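Local coordinates for protein DNA polymerase sliding clamp C (Sulfolobus tokodaii, PDB 3AIZ) that serves as one subunit of a ring-shaped sliding clamp that encircles DNA and tethers DNA polymerase and other DNA-processing proteins to it, at residues 35-40 with 46-51; 75-80 with 109-114; 137-142 with 215-220; 160-165 with 179-184; 226-231 with 236-241. All coordinates share one frame; numbering follows the deposited sequence.

Interaction 1: residues 35-40 with 46-51; sequences KIRGID and FIDILI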
# COMPACT_ATOMS: atom_id res chain seq x y z
N LYS C 35 6.72 -17.39 41.91
CA LYS C 35 5.39 -17.89 41.60
C LYS C 35 4.42 -16.74 41.35
O LYS C 35 4.33 -15.81 42.16
CB LYS C 35 4.87 -18.79 42.72
CG LYS C 35 5.68 -20.06 42.92
CD LYS C 35 5.12 -20.91 44.04
CE LYS C 35 5.95 -22.16 44.26
NZ LYS C 35 5.36 -23.04 45.31
N ILE C 36 3.72 -16.79 40.23
CA ILE C 36 2.73 -15.78 39.90
C ILE C 36 1.41 -16.46 39.59
O ILE C 36 1.37 -17.42 38.83
CB ILE C 36 3.16 -14.94 38.68
CG1 ILE C 36 4.53 -14.30 38.92
CG2 ILE C 36 2.12 -13.88 38.37
CD1 ILE C 36 5.09 -13.60 37.71
N ARG C 37 0.34 -15.96 40.19
CA ARG C 37 -0.96 -16.60 40.07
C ARG C 37 -2.07 -15.57 40.06
O ARG C 37 -2.16 -14.73 40.96
CB ARG C 37 -1.15 -17.59 41.22
CG ARG C 37 -2.52 -18.25 41.26
CD ARG C 37 -2.55 -19.34 42.31
NE ARG C 37 -1.57 -20.38 42.05
CZ ARG C 37 -1.45 -21.50 42.76
NH1 ARG C 37 -2.26 -21.71 43.79
NH2 ARG C 37 -0.52 -22.40 42.45
N GLY C 38 -2.92 -15.63 39.04
CA GLY C 38 -4.02 -14.70 38.92
C GLY C 38 -5.24 -15.31 38.26
O GLY C 38 -5.19 -16.45 37.78
N ILE C 39 -6.33 -14.56 38.24
CA ILE C 39 -7.56 -15.02 37.61
C ILE C 39 -8.37 -13.84 37.09
O ILE C 39 -8.67 -12.90 37.83
CB ILE C 39 -8.42 -15.86 38.59
CG1 ILE C 39 -9.68 -16.37 37.91
CG2 ILE C 39 -8.76 -15.05 39.83
CD1 ILE C 39 -10.56 -17.20 38.81
N ASP C 40 -8.72 -13.88 35.80
CA ASP C 40 -9.43 -12.78 35.17
C ASP C 40 -10.79 -12.53 35.82
O ASP C 40 -11.35 -13.41 36.47
CB ASP C 40 -9.59 -13.03 33.66
CG ASP C 40 -10.30 -14.33 33.35
OD1 ASP C 40 -10.73 -15.03 34.30
OD2 ASP C 40 -10.44 -14.66 32.15
N PHE C 46 -7.78 -19.00 34.53
CA PHE C 46 -6.93 -19.07 35.71
C PHE C 46 -5.49 -19.24 35.27
O PHE C 46 -5.18 -20.11 34.46
CB PHE C 46 -7.35 -20.22 36.62
CG PHE C 46 -6.35 -20.52 37.70
CD1 PHE C 46 -5.48 -21.59 37.59
CD2 PHE C 46 -6.28 -19.72 38.83
CE1 PHE C 46 -4.56 -21.86 38.58
CE2 PHE C 46 -5.36 -19.99 39.83
CZ PHE C 46 -4.50 -21.06 39.70
N ILE C 47 -4.61 -18.41 35.81
CA ILE C 47 -3.22 -18.39 35.38
C ILE C 47 -2.27 -18.83 36.49
O ILE C 47 -2.29 -18.27 37.59
CB ILE C 47 -2.82 -16.99 34.89
CG1 ILE C 47 -3.83 -16.49 33.86
CG2 ILE C 47 -1.41 -17.01 34.32
CD1 ILE C 47 -3.55 -15.10 33.34
N ASP C 48 -1.45 -19.83 36.20
CA ASP C 48 -0.49 -20.34 37.17
C ASP C 48 0.91 -20.36 36.57
O ASP C 48 1.23 -21.21 35.74
CB ASP C 48 -0.89 -21.74 37.62
CG ASP C 48 0.00 -22.27 38.72
OD1 ASP C 48 0.40 -21.48 39.60
OD2 ASP C 48 0.30 -23.49 38.71
N ILE C 49 1.75 -19.43 37.01
CA ILE C 49 3.10 -19.30 36.48
C ILE C 49 4.16 -19.66 37.51
O ILE C 49 4.05 -19.30 38.69
CB ILE C 49 3.36 -17.87 35.97
CG1 ILE C 49 2.35 -17.50 34.88
CG2 ILE C 49 4.78 -17.75 35.44
CD1 ILE C 49 2.47 -16.07 34.39
N LEU C 50 5.19 -20.37 37.07
CA LEU C 50 6.33 -20.69 37.92
C LEU C 50 7.63 -20.38 37.20
O LEU C 50 7.95 -20.99 36.18
CB LEU C 50 6.30 -22.16 38.33
CG LEU C 50 7.54 -22.64 39.09
CD1 LEU C 50 7.75 -21.84 40.37
CD2 LEU C 50 7.45 -24.13 39.40
N ILE C 51 8.39 -19.44 37.75
CA ILE C 51 9.68 -19.07 37.20
C ILE C 51 10.77 -19.45 38.19
O ILE C 51 11.10 -18.67 39.08
CB ILE C 51 9.76 -17.57 36.89
CG1 ILE C 51 8.56 -17.14 36.04
CG2 ILE C 51 11.06 -17.23 36.19
CD1 ILE C 51 8.53 -15.67 35.72
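Residues 35-39 and 46-51 run antiparallel as neighbouring strands, their axes 4.8 Å apart and 177° from one another in direction. Ile36 with Ile49 and Gly38 with Ile47 are the hydrogen-bonded pairs, each closed by two backbone bonds; Ile49 N to Ile36 O measures 2.7 Å. Lys35-Leu50, Arg37-Asp48 and Ile39-Phe46 are non-hydrogen-bonded pairs. Ile36, Ile47 and Ile49 share one face, where CB of Ile36 lies 4.0 Å from CB of Ile49 and helix 8-18 covers them through Phe15, Ile14 and Leu18. Gly38 adds no side chain to that face. The other face is mixed. Arg37, its CG anti to the backbone N (chi1 176°), passes its CG at 3.6 Å from Phe46 CE2, then bends at chi3 and lies alongside Asp48. NH2 of Arg37 gives a 3.1 Å salt-bridge bond to Asp48 OD1, which it meets from above the carboxylate plane, while NE adds a weak bond to the same oxygen. Lys35 CG rests 3.7 Å from Leu50 CD1. The hairpin thus separates its chemistry by face: branched aliphatic groups under the helix, and a charge pair on the partly exposed side, where two nitrogens converge on one oxygen with the guanidinium and carboxylate planes steeply inclined.

Interaction 2: residues 75-80 with 109-114; sequences TDVLKT and FTFPSI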
# COMPACT_ATOMS: atom_id res chain seq x y z
N THR C 75 4.42 -2.91 33.67
CA THR C 75 4.63 -3.26 32.27
C THR C 75 5.06 -2.05 31.45
O THR C 75 5.78 -2.18 30.46
CB THR C 75 3.37 -3.90 31.65
OG1 THR C 75 3.08 -5.13 32.34
CG2 THR C 75 3.58 -4.20 30.18
N ASP C 76 4.62 -0.87 31.87
CA ASP C 76 5.01 0.37 31.21
C ASP C 76 6.53 0.57 31.23
O ASP C 76 7.10 1.12 30.29
CB ASP C 76 4.31 1.58 31.84
CG ASP C 76 2.94 1.84 31.25
OD1 ASP C 76 2.62 1.25 30.19
OD2 ASP C 76 2.18 2.65 31.83
N VAL C 77 7.17 0.13 32.30
CA VAL C 77 8.62 0.26 32.42
C VAL C 77 9.33 -0.95 31.80
O VAL C 77 10.48 -0.86 31.40
CB VAL C 77 9.08 0.43 33.88
CG1 VAL C 77 8.30 1.54 34.56
CG2 VAL C 77 8.93 -0.87 34.64
N LEU C 78 8.62 -2.07 31.73
CA LEU C 78 9.17 -3.28 31.12
C LEU C 78 9.24 -3.13 29.60
O LEU C 78 10.12 -3.71 28.96
CB LEU C 78 8.33 -4.50 31.49
CG LEU C 78 8.44 -5.00 32.93
CD1 LEU C 78 7.52 -6.19 33.15
CD2 LEU C 78 9.88 -5.36 33.27
N LYS C 79 8.33 -2.36 29.04
CA LYS C 79 8.31 -2.12 27.60
C LYS C 79 9.54 -1.32 27.16
O LYS C 79 9.89 -1.31 25.98
CB LYS C 79 7.05 -1.36 27.19
CG LYS C 79 5.76 -2.15 27.34
CD LYS C 79 4.57 -1.33 26.84
CE LYS C 79 3.26 -2.08 27.01
NZ LYS C 79 2.10 -1.28 26.49
N THR C 80 10.19 -0.66 28.12
CA THR C 80 11.31 0.22 27.81
C THR C 80 12.65 -0.52 27.84
O THR C 80 13.70 0.11 27.81
CB THR C 80 11.38 1.41 28.77
OG1 THR C 80 11.90 0.98 30.04
CG2 THR C 80 9.99 2.02 28.97
N PHE C 109 13.09 2.31 38.54
CA PHE C 109 11.71 2.69 38.80
C PHE C 109 11.22 2.03 40.09
O PHE C 109 11.66 0.94 40.44
CB PHE C 109 10.81 2.25 37.64
CG PHE C 109 11.10 2.95 36.34
CD1 PHE C 109 12.11 2.52 35.51
CD2 PHE C 109 10.34 4.04 35.95
CE1 PHE C 109 12.38 3.15 34.32
CE2 PHE C 109 10.59 4.68 34.75
CZ PHE C 109 11.61 4.24 33.94
N THR C 110 10.32 2.70 40.79
CA THR C 110 9.76 2.16 42.02
C THR C 110 8.24 2.25 42.02
O THR C 110 7.67 3.27 41.63
CB THR C 110 10.32 2.87 43.27
OG1 THR C 110 11.65 2.41 43.52
CG2 THR C 110 9.46 2.57 44.48
N PHE C 111 7.59 1.18 42.45
CA PHE C 111 6.13 1.15 42.50
C PHE C 111 5.65 0.93 43.92
O PHE C 111 6.24 0.16 44.67
CB PHE C 111 5.60 0.04 41.58
CG PHE C 111 6.14 0.11 40.18
CD1 PHE C 111 7.25 -0.64 39.82
CD2 PHE C 111 5.54 0.92 39.23
CE1 PHE C 111 7.75 -0.58 38.53
CE2 PHE C 111 6.04 0.99 37.94
CZ PHE C 111 7.14 0.24 37.59
N PRO C 112 4.57 1.63 44.30
CA PRO C 112 3.99 1.46 45.64
C PRO C 112 3.34 0.09 45.77
O PRO C 112 2.81 -0.42 44.79
CB PRO C 112 2.92 2.55 45.68
CG PRO C 112 2.53 2.74 44.26
CD PRO C 112 3.80 2.58 43.48
N SER C 113 3.40 -0.49 46.96
CA SER C 113 2.76 -1.77 47.20
C SER C 113 1.25 -1.59 47.36
O SER C 113 0.79 -0.57 47.86
CB SER C 113 3.35 -2.46 48.43
OG SER C 113 4.71 -2.80 48.21
N ILE C 114 0.50 -2.60 46.93
CA ILE C 114 -0.96 -2.56 47.03
C ILE C 114 -1.48 -3.87 47.61
O ILE C 114 -0.76 -4.86 47.67
CB ILE C 114 -1.60 -2.31 45.66
CG1 ILE C 114 -1.11 -3.35 44.65
CG2 ILE C 114 -1.29 -0.91 45.17
CD1 ILE C 114 -1.59 -3.10 43.24
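Val77 meets Phe109 and Phe111 through purely apolar contacts, with no hydrogen bond between residues 75-80 and 109-114. The first kind is CH-pi: Val77 CG1 sits over one face of the Phe109 ring, 3.7 Å from its centroid and 21° off the ring normal, displaced toward the CD2 side. The second is methyl against ring edge. CZ of Phe111 points at the fork of the valine, with CG1 of Val77 at 3.5 Å from that CZ and CG2 of Val77 at 3.6 Å from it. One branched side chain therefore meets one ring by its face and the next by its rim. The valine torsion (chi1 -51°) sets CG1 beside the backbone N and CG2 between N and the carbonyl carbon, which puts CG1 between the two rings and CG2 against Phe111 alone.

In the fold of the PCNA N-terminal domain this joins helix 71-78 to strand 106-111, the outermost strand of its sheet within this chain. Strand 106-111 forms an antiparallel ladder with DNA polymerase sliding clamp B, carrying the sheet across the subunit interface, and Phe109 also meets the ring of Tyr177 of that subunit.

Polar bonding stays within residues 75-80: the hydroxyl of Thr80 donates from OG1 to Val77 O at 2.7 Å, while Lys79 N bonds to Thr75 O.

Interaction 3: residues 137-142 with 215-220; sequences VTFTDI and VEIAFG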
# COMPACT_ATOMS: atom_id res chain seq x y z
N VAL C 137 6.16 -20.63 18.82
CA VAL C 137 6.11 -19.74 17.67
C VAL C 137 5.09 -20.22 16.65
O VAL C 137 4.27 -19.44 16.17
CB VAL C 137 7.50 -19.60 17.00
CG1 VAL C 137 8.14 -20.96 16.81
CG2 VAL C 137 7.38 -18.86 15.68
N THR C 138 5.13 -21.51 16.33
CA THR C 138 4.18 -22.10 15.39
C THR C 138 2.75 -21.95 15.90
O THR C 138 1.84 -21.61 15.14
CB THR C 138 4.46 -23.59 15.15
OG1 THR C 138 5.81 -23.75 14.67
CG2 THR C 138 3.49 -24.16 14.13
N PHE C 139 2.56 -22.20 17.19
CA PHE C 139 1.23 -22.15 17.79
C PHE C 139 0.69 -20.73 17.87
O PHE C 139 -0.45 -20.48 17.48
CB PHE C 139 1.24 -22.79 19.18
CG PHE C 139 -0.08 -22.71 19.89
CD1 PHE C 139 -1.14 -23.51 19.50
CD2 PHE C 139 -0.27 -21.83 20.95
CE1 PHE C 139 -2.36 -23.44 20.15
CE2 PHE C 139 -1.48 -21.75 21.60
CZ PHE C 139 -2.53 -22.56 21.20
N THR C 140 1.50 -19.81 18.37
CA THR C 140 1.09 -18.42 18.51
C THR C 140 0.74 -17.79 17.16
O THR C 140 -0.25 -17.07 17.05
CB THR C 140 2.15 -17.57 19.24
OG1 THR C 140 3.42 -17.73 18.60
CG2 THR C 140 2.26 -18.01 20.70
N ASP C 141 1.56 -18.06 16.15
CA ASP C 141 1.27 -17.61 14.79
C ASP C 141 -0.16 -17.97 14.41
O ASP C 141 -0.94 -17.12 13.98
CB ASP C 141 2.24 -18.23 13.79
CG ASP C 141 3.58 -17.51 13.75
OD1 ASP C 141 3.65 -16.34 14.17
OD2 ASP C 141 4.57 -18.12 13.30
N ILE C 142 -0.50 -19.25 14.56
CA ILE C 142 -1.83 -19.74 14.25
C ILE C 142 -2.88 -19.04 15.10
O ILE C 142 -3.98 -18.74 14.63
CB ILE C 142 -1.92 -21.26 14.45
CG1 ILE C 142 -0.98 -21.98 13.48
CG2 ILE C 142 -3.36 -21.75 14.28
CD1 ILE C 142 -1.02 -23.48 13.59
N VAL C 215 5.01 -25.15 23.64
CA VAL C 215 3.74 -25.02 24.34
C VAL C 215 2.98 -26.34 24.36
O VAL C 215 2.86 -27.01 23.34
CB VAL C 215 2.85 -23.92 23.71
CG1 VAL C 215 2.68 -24.18 22.22
CG2 VAL C 215 1.51 -23.85 24.41
N GLU C 216 2.46 -26.71 25.53
CA GLU C 216 1.70 -27.94 25.67
C GLU C 216 0.20 -27.64 25.73
O GLU C 216 -0.26 -26.87 26.56
CB GLU C 216 2.14 -28.71 26.91
CG GLU C 216 3.61 -29.13 26.87
CD GLU C 216 4.06 -29.83 28.13
OE1 GLU C 216 3.24 -30.56 28.74
OE2 GLU C 216 5.24 -29.66 28.52
N ILE C 217 -0.54 -28.26 24.82
CA ILE C 217 -1.98 -28.05 24.71
C ILE C 217 -2.74 -29.28 25.21
O ILE C 217 -2.55 -30.38 24.69
CB ILE C 217 -2.39 -27.79 23.25
CG1 ILE C 217 -1.44 -26.78 22.61
CG2 ILE C 217 -3.83 -27.31 23.18
CD1 ILE C 217 -1.61 -26.64 21.11
N ALA C 218 -3.59 -29.09 26.21
CA ALA C 218 -4.37 -30.19 26.77
C ALA C 218 -5.81 -29.75 27.00
O ALA C 218 -6.07 -28.63 27.44
CB ALA C 218 -3.75 -30.68 28.06
N PHE C 219 -6.76 -30.64 26.70
CA PHE C 219 -8.17 -30.30 26.83
C PHE C 219 -9.06 -31.53 26.76
O PHE C 219 -8.58 -32.65 26.54
CB PHE C 219 -8.58 -29.31 25.74
CG PHE C 219 -8.53 -29.89 24.35
CD1 PHE C 219 -7.38 -29.77 23.59
CD2 PHE C 219 -9.62 -30.54 23.82
CE1 PHE C 219 -7.32 -30.30 22.32
CE2 PHE C 219 -9.57 -31.08 22.54
CZ PHE C 219 -8.42 -30.95 21.79
N GLY C 220 -10.35 -31.32 26.95
CA GLY C 220 -11.33 -32.39 26.90
C GLY C 220 -12.73 -31.84 27.07
O GLY C 220 -12.90 -30.68 27.45
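Phe139 carries the whole contact between helix residues 137-142 and strand residues 215-220, reaching Val215 and Ile217. Along the helix, Val137 comes first, directed away from the strand; its carbonyl O accepts from Asp141 N at 3.0 Å, a helical backbone bond that spans the turn bearing Phe139. At Phe139 the side chain turns in toward the sheet, with CG anti to the backbone N (chi1 177°), which carries the ring off the helix toward Val215 and Ile217. Its CB meets CG1 of Val215 at 3.6 Å, the two side chains crossing at about a right angle. Farther out, the CD1-CE1 side of the ring meets the end of Ile217, which comes from the opposite direction: Ile217 CD1 is 3.4 Å from Phe139 CE1 and 3.6 Å from Phe139 CD1. Both aliphatic groups approach the ring obliquely. One valine methyl thus touches the root of the phenylalanine, and one isoleucine methyl its CD1-CE1 side. Thr140, next in line, keeps its OG1 bonded to Thr136 O, while Asp141 makes a salt bridge with Arg209. Ile142 packs on Leu165 of strand 162-168. Leu227 and Tyr229 of strand 223-231 also touch the Phe139 ring, so it bridges two adjacent strands. This is the helix-on-sheet layering of the DNA clamp fold: in the C-terminal PCNA domain, helix 136-149 lies against strands 214-220 and 223-231, with large apolar side chains filling the layer between them.

Interaction 4: residues 160-165 with 179-184; sequences GGKLYL and STENGG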
# COMPACT_ATOMS: atom_id res chain seq x y z
N GLY C 160 -7.51 -38.65 15.71
CA GLY C 160 -6.44 -39.44 15.15
C GLY C 160 -5.07 -38.90 15.51
O GLY C 160 -4.09 -39.13 14.78
N GLY C 161 -4.99 -38.18 16.62
CA GLY C 161 -3.73 -37.63 17.08
C GLY C 161 -3.45 -36.25 16.51
O GLY C 161 -2.40 -35.66 16.77
N LYS C 162 -4.39 -35.73 15.72
CA LYS C 162 -4.23 -34.41 15.13
C LYS C 162 -5.12 -33.39 15.83
O LYS C 162 -6.21 -33.71 16.31
CB LYS C 162 -4.54 -34.45 13.63
CG LYS C 162 -3.59 -35.32 12.83
CD LYS C 162 -3.86 -35.21 11.35
CE LYS C 162 -2.93 -36.09 10.54
NZ LYS C 162 -3.19 -35.97 9.08
N LEU C 163 -4.66 -32.14 15.87
CA LEU C 163 -5.40 -31.07 16.51
C LEU C 163 -6.03 -30.15 15.47
O LEU C 163 -5.37 -29.67 14.55
CB LEU C 163 -4.48 -30.26 17.43
CG LEU C 163 -5.14 -29.14 18.24
CD1 LEU C 163 -6.32 -29.68 19.04
CD2 LEU C 163 -4.13 -28.47 19.15
N TYR C 164 -7.33 -29.89 15.63
CA TYR C 164 -8.06 -29.03 14.71
C TYR C 164 -8.63 -27.82 15.44
O TYR C 164 -9.53 -27.95 16.27
CB TYR C 164 -9.18 -29.80 14.03
CG TYR C 164 -8.71 -30.95 13.17
CD1 TYR C 164 -8.71 -32.26 13.65
CD2 TYR C 164 -8.26 -30.73 11.87
CE1 TYR C 164 -8.28 -33.31 12.87
CE2 TYR C 164 -7.82 -31.78 11.08
CZ TYR C 164 -7.84 -33.06 11.58
OH TYR C 164 -7.40 -34.11 10.80
N LEU C 165 -8.12 -26.64 15.12
CA LEU C 165 -8.61 -25.40 15.72
C LEU C 165 -9.60 -24.72 14.78
O LEU C 165 -9.23 -24.28 13.69
CB LEU C 165 -7.46 -24.46 16.04
CG LEU C 165 -6.30 -25.06 16.84
CD1 LEU C 165 -5.30 -23.98 17.21
CD2 LEU C 165 -6.82 -25.75 18.09
N SER C 179 -0.55 -30.99 13.14
CA SER C 179 -0.16 -32.39 13.27
C SER C 179 1.35 -32.54 13.13
O SER C 179 2.03 -31.61 12.70
CB SER C 179 -0.86 -33.24 12.21
OG SER C 179 -0.50 -32.83 10.90
N THR C 180 1.86 -33.71 13.49
CA THR C 180 3.27 -34.01 13.30
C THR C 180 3.57 -34.07 11.81
O THR C 180 4.71 -33.87 11.38
CB THR C 180 3.65 -35.34 13.95
OG1 THR C 180 2.82 -36.38 13.41
CG2 THR C 180 3.45 -35.28 15.46
N GLU C 181 2.54 -34.35 11.03
CA GLU C 181 2.64 -34.41 9.57
C GLU C 181 3.04 -33.06 8.98
O GLU C 181 4.02 -32.97 8.24
CB GLU C 181 1.32 -34.89 8.97
CG GLU C 181 1.21 -34.72 7.46
CD GLU C 181 -0.13 -35.17 6.92
OE1 GLU C 181 -0.53 -34.69 5.84
OE2 GLU C 181 -0.80 -36.00 7.58
N ASN C 182 2.27 -32.03 9.29
CA ASN C 182 2.52 -30.70 8.75
C ASN C 182 3.38 -29.82 9.66
O ASN C 182 3.46 -28.61 9.47
CB ASN C 182 1.21 -29.98 8.41
CG ASN C 182 0.34 -29.73 9.63
OD1 ASN C 182 0.79 -29.86 10.77
ND2 ASN C 182 -0.91 -29.34 9.40
N GLY C 183 4.03 -30.44 10.63
CA GLY C 183 4.93 -29.74 11.52
C GLY C 183 4.23 -28.87 12.55
O GLY C 183 4.88 -28.24 13.38
N GLY C 184 2.91 -28.85 12.50
CA GLY C 184 2.12 -28.07 13.44
C GLY C 184 2.35 -28.52 14.88
O GLY C 184 2.51 -27.69 15.78
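Lys162 reaches Glu181 with a salt bridge at its far end, NZ lying 2.8 Å from Glu181 OE2 and approaching from above the carboxylate plane. A long, weak ion pair also links NZ to Glu177. On the way, the lysine stem passes along Ser179: CG of Lys162 is 3.5 Å from Ser179 CB and CD is 3.7 Å from the same carbon. The lysine chain is extended beyond CG, which gives it the length to span from strand to loop, and the glutamate, likewise extended, crosses it at a slant.

The loop that presents Glu181 is held by its own polar groups. OG of Ser179 accepts from Asn182 N at 3.3 Å, an ST motif that folds the chain around Glu181. Asn182 OD1 accepts from Ser179 N at 2.9 Å and from Gly184 N at 2.9 Å, the second bond making an Asx turn; these two donors arrive from opposite faces of the amide plane. Asn182 ND2 is bonded to Glu177 O, tying the turn back to strand 172-178.

Residues 162-165 begin strand 162-168, which pairs with strand 172-178 on one flank and strand 153-159 on the other, while residues 179-184 form the loop leaving strand 172-178 toward strand 187-190.

Interaction 5: residues 226-231 with 236-241; sequences KLRYNL and YADFYI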
# COMPACT_ATOMS: atom_id res chain seq x y z
N LYS C 226 -5.96 -26.38 29.01
CA LYS C 226 -4.71 -26.02 29.66
C LYS C 226 -3.61 -25.73 28.65
O LYS C 226 -3.04 -26.65 28.05
CB LYS C 226 -4.25 -27.10 30.64
CG LYS C 226 -3.00 -26.69 31.42
CD LYS C 226 -2.44 -27.83 32.24
CE LYS C 226 -1.18 -27.38 32.97
NZ LYS C 226 -0.46 -28.52 33.61
N LEU C 227 -3.31 -24.45 28.45
CA LEU C 227 -2.17 -24.06 27.64
C LEU C 227 -0.97 -23.82 28.55
O LEU C 227 -0.94 -22.87 29.32
CB LEU C 227 -2.48 -22.78 26.85
CG LEU C 227 -3.61 -22.85 25.83
CD1 LEU C 227 -3.89 -21.47 25.26
CD2 LEU C 227 -3.27 -23.84 24.72
N ARG C 228 0.01 -24.72 28.47
CA ARG C 228 1.23 -24.55 29.24
C ARG C 228 2.36 -24.08 28.34
O ARG C 228 2.91 -24.85 27.56
CB ARG C 228 1.64 -25.86 29.92
CG ARG C 228 3.11 -25.90 30.31
CD ARG C 228 3.43 -27.05 31.24
NE ARG C 228 2.79 -26.89 32.54
CZ ARG C 228 3.15 -27.56 33.63
NH1 ARG C 228 4.14 -28.43 33.58
NH2 ARG C 228 2.51 -27.35 34.78
N TYR C 229 2.69 -22.80 28.45
CA TYR C 229 3.82 -22.25 27.73
C TYR C 229 5.10 -22.51 28.51
O TYR C 229 5.37 -21.85 29.51
CB TYR C 229 3.64 -20.75 27.49
CG TYR C 229 2.57 -20.43 26.47
CD1 TYR C 229 1.27 -20.14 26.87
CD2 TYR C 229 2.86 -20.41 25.11
CE1 TYR C 229 0.29 -19.84 25.95
CE2 TYR C 229 1.88 -20.11 24.18
CZ TYR C 229 0.60 -19.82 24.60
OH TYR C 229 -0.37 -19.53 23.68
N ASN C 230 5.87 -23.50 28.07
CA ASN C 230 7.11 -23.87 28.73
C ASN C 230 8.12 -22.73 28.77
O ASN C 230 8.25 -21.97 27.80
CB ASN C 230 7.73 -25.09 28.06
CG ASN C 230 6.87 -26.34 28.20
OD1 ASN C 230 6.74 -27.11 27.25
ND2 ASN C 230 6.29 -26.53 29.38
N LEU C 231 8.82 -22.61 29.88
CA LEU C 231 9.85 -21.59 30.05
C LEU C 231 11.19 -22.25 30.34
O LEU C 231 11.23 -23.37 30.83
CB LEU C 231 9.47 -20.64 31.19
CG LEU C 231 8.22 -19.79 30.98
CD1 LEU C 231 7.84 -19.09 32.27
CD2 LEU C 231 8.44 -18.78 29.86
N TYR C 236 7.30 -22.51 33.62
CA TYR C 236 6.09 -22.63 32.81
C TYR C 236 5.09 -21.52 33.10
O TYR C 236 5.15 -20.86 34.13
CB TYR C 236 5.44 -24.01 33.02
CG TYR C 236 5.07 -24.31 34.45
CD1 TYR C 236 3.90 -23.82 35.02
CD2 TYR C 236 5.90 -25.10 35.25
CE1 TYR C 236 3.57 -24.10 36.33
CE2 TYR C 236 5.57 -25.38 36.56
CZ TYR C 236 4.40 -24.88 37.10
OH TYR C 236 4.07 -25.16 38.40
N ALA C 237 4.16 -21.34 32.16
CA ALA C 237 3.07 -20.39 32.32
C ALA C 237 1.77 -21.08 31.93
O ALA C 237 1.47 -21.24 30.75
CB ALA C 237 3.30 -19.16 31.46
N ASP C 238 1.00 -21.50 32.93
CA ASP C 238 -0.24 -22.24 32.68
C ASP C 238 -1.44 -21.33 32.52
O ASP C 238 -1.65 -20.40 33.30
CB ASP C 238 -0.50 -23.25 33.80
CG ASP C 238 0.47 -24.42 33.78
OD1 ASP C 238 1.18 -24.59 32.76
OD2 ASP C 238 0.53 -25.17 34.77
N PHE C 239 -2.24 -21.59 31.49
CA PHE C 239 -3.49 -20.88 31.27
C PHE C 239 -4.65 -21.85 31.21
O PHE C 239 -4.78 -22.62 30.26
CB PHE C 239 -3.42 -20.05 29.99
CG PHE C 239 -2.41 -18.93 30.03
CD1 PHE C 239 -1.07 -19.18 29.80
CD2 PHE C 239 -2.81 -17.64 30.31
CE1 PHE C 239 -0.15 -18.15 29.84
CE2 PHE C 239 -1.89 -16.61 30.36
CZ PHE C 239 -0.56 -16.87 30.12
N TYR C 240 -5.50 -21.83 32.23
CA TYR C 240 -6.69 -22.67 32.26
C TYR C 240 -7.91 -21.87 31.80
O TYR C 240 -8.34 -20.94 32.47
CB TYR C 240 -6.94 -23.22 33.67
CG TYR C 240 -5.82 -24.09 34.20
CD1 TYR C 240 -4.68 -23.52 34.75
CD2 TYR C 240 -5.91 -25.47 34.15
CE1 TYR C 240 -3.66 -24.31 35.24
CE2 TYR C 240 -4.89 -26.27 34.64
CZ TYR C 240 -3.77 -25.68 35.18
OH TYR C 240 -2.74 -26.47 35.67
N ILE C 241 -8.45 -22.24 30.65
CA ILE C 241 -9.61 -21.55 30.09
C ILE C 241 -10.87 -22.40 30.19
O ILE C 241 -10.89 -23.54 29.73
CB ILE C 241 -9.36 -21.15 28.63
CG1 ILE C 241 -8.04 -20.39 28.51
CG2 ILE C 241 -10.52 -20.31 28.10
CD1 ILE C 241 -7.70 -19.97 27.10
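Arg228 lays its guanidinium flat on the ring of Tyr236, CZ standing 4.0 Å from the ring centroid with the planes 11° apart, a stacked cation-pi pair. The edge of the same group grips Asp238 side-on: NE bonds to Asp238 OD1 at 2.8 Å and NH2 to Asp238 OD2 at 2.9 Å, each oxygen accepting on its syn lone pair. The carboxylate and guanidinium are nearly coplanar, 13° apart. A bend at chi3 of Arg228 (-67°) turns the group into this place, with its face to the tyrosine and its edge to the acid. Lys226 reaches Asp238 OD2 only by a long ion pair, NZ at 3.7 Å, and its CG sits over the face of Tyr240 at 4.1 Å from the ring centroid, a CH-pi contact.

Beneath, the backbones of 226-231 and 236-241 form an antiparallel hairpin, with Leu227-Phe239 and Tyr229-Ala237 as hydrogen-bonded pairs. Those residues point to the other face, where Tyr229 CD1 meets Phe239 CE1 at 3.8 Å, the rings almost perpendicular, and Ile47 of strand 45-52 packs on Phe239. Tyr229 OH is bonded to Thr205.

Asp238 is buried, with both oxygens satisfied by Arg228; Lys226 completes a salt-bridge network. Two bonds and the tyrosine face together fix the guanidinium's rotation, and the neighbouring positive charges would be expected to favour an ionised carboxylate.

Overall arrangement
Interactions 1, 3 and 5 share the long antiparallel sheet that runs through both PCNA domains. Strand 45-52 of interaction 1 pairs with strand 235-241 of interaction 5, and strand 223-231 of interaction 5 with strand 214-220 of interaction 3; neighbouring centres are 9 Å apart. The pairing of 45-52 with 235-241 therefore joins the N-terminal half to the C-terminal half. Interaction 4, nested along the chain within the loop closed by interaction 3, touches it through Leu163. Interaction 2 lies about 40 Å from interaction 4, centre to centre, on the opposite side of the chain's centre. Its strand adjoins the clamp B subunit, continuing the sheet between subunits.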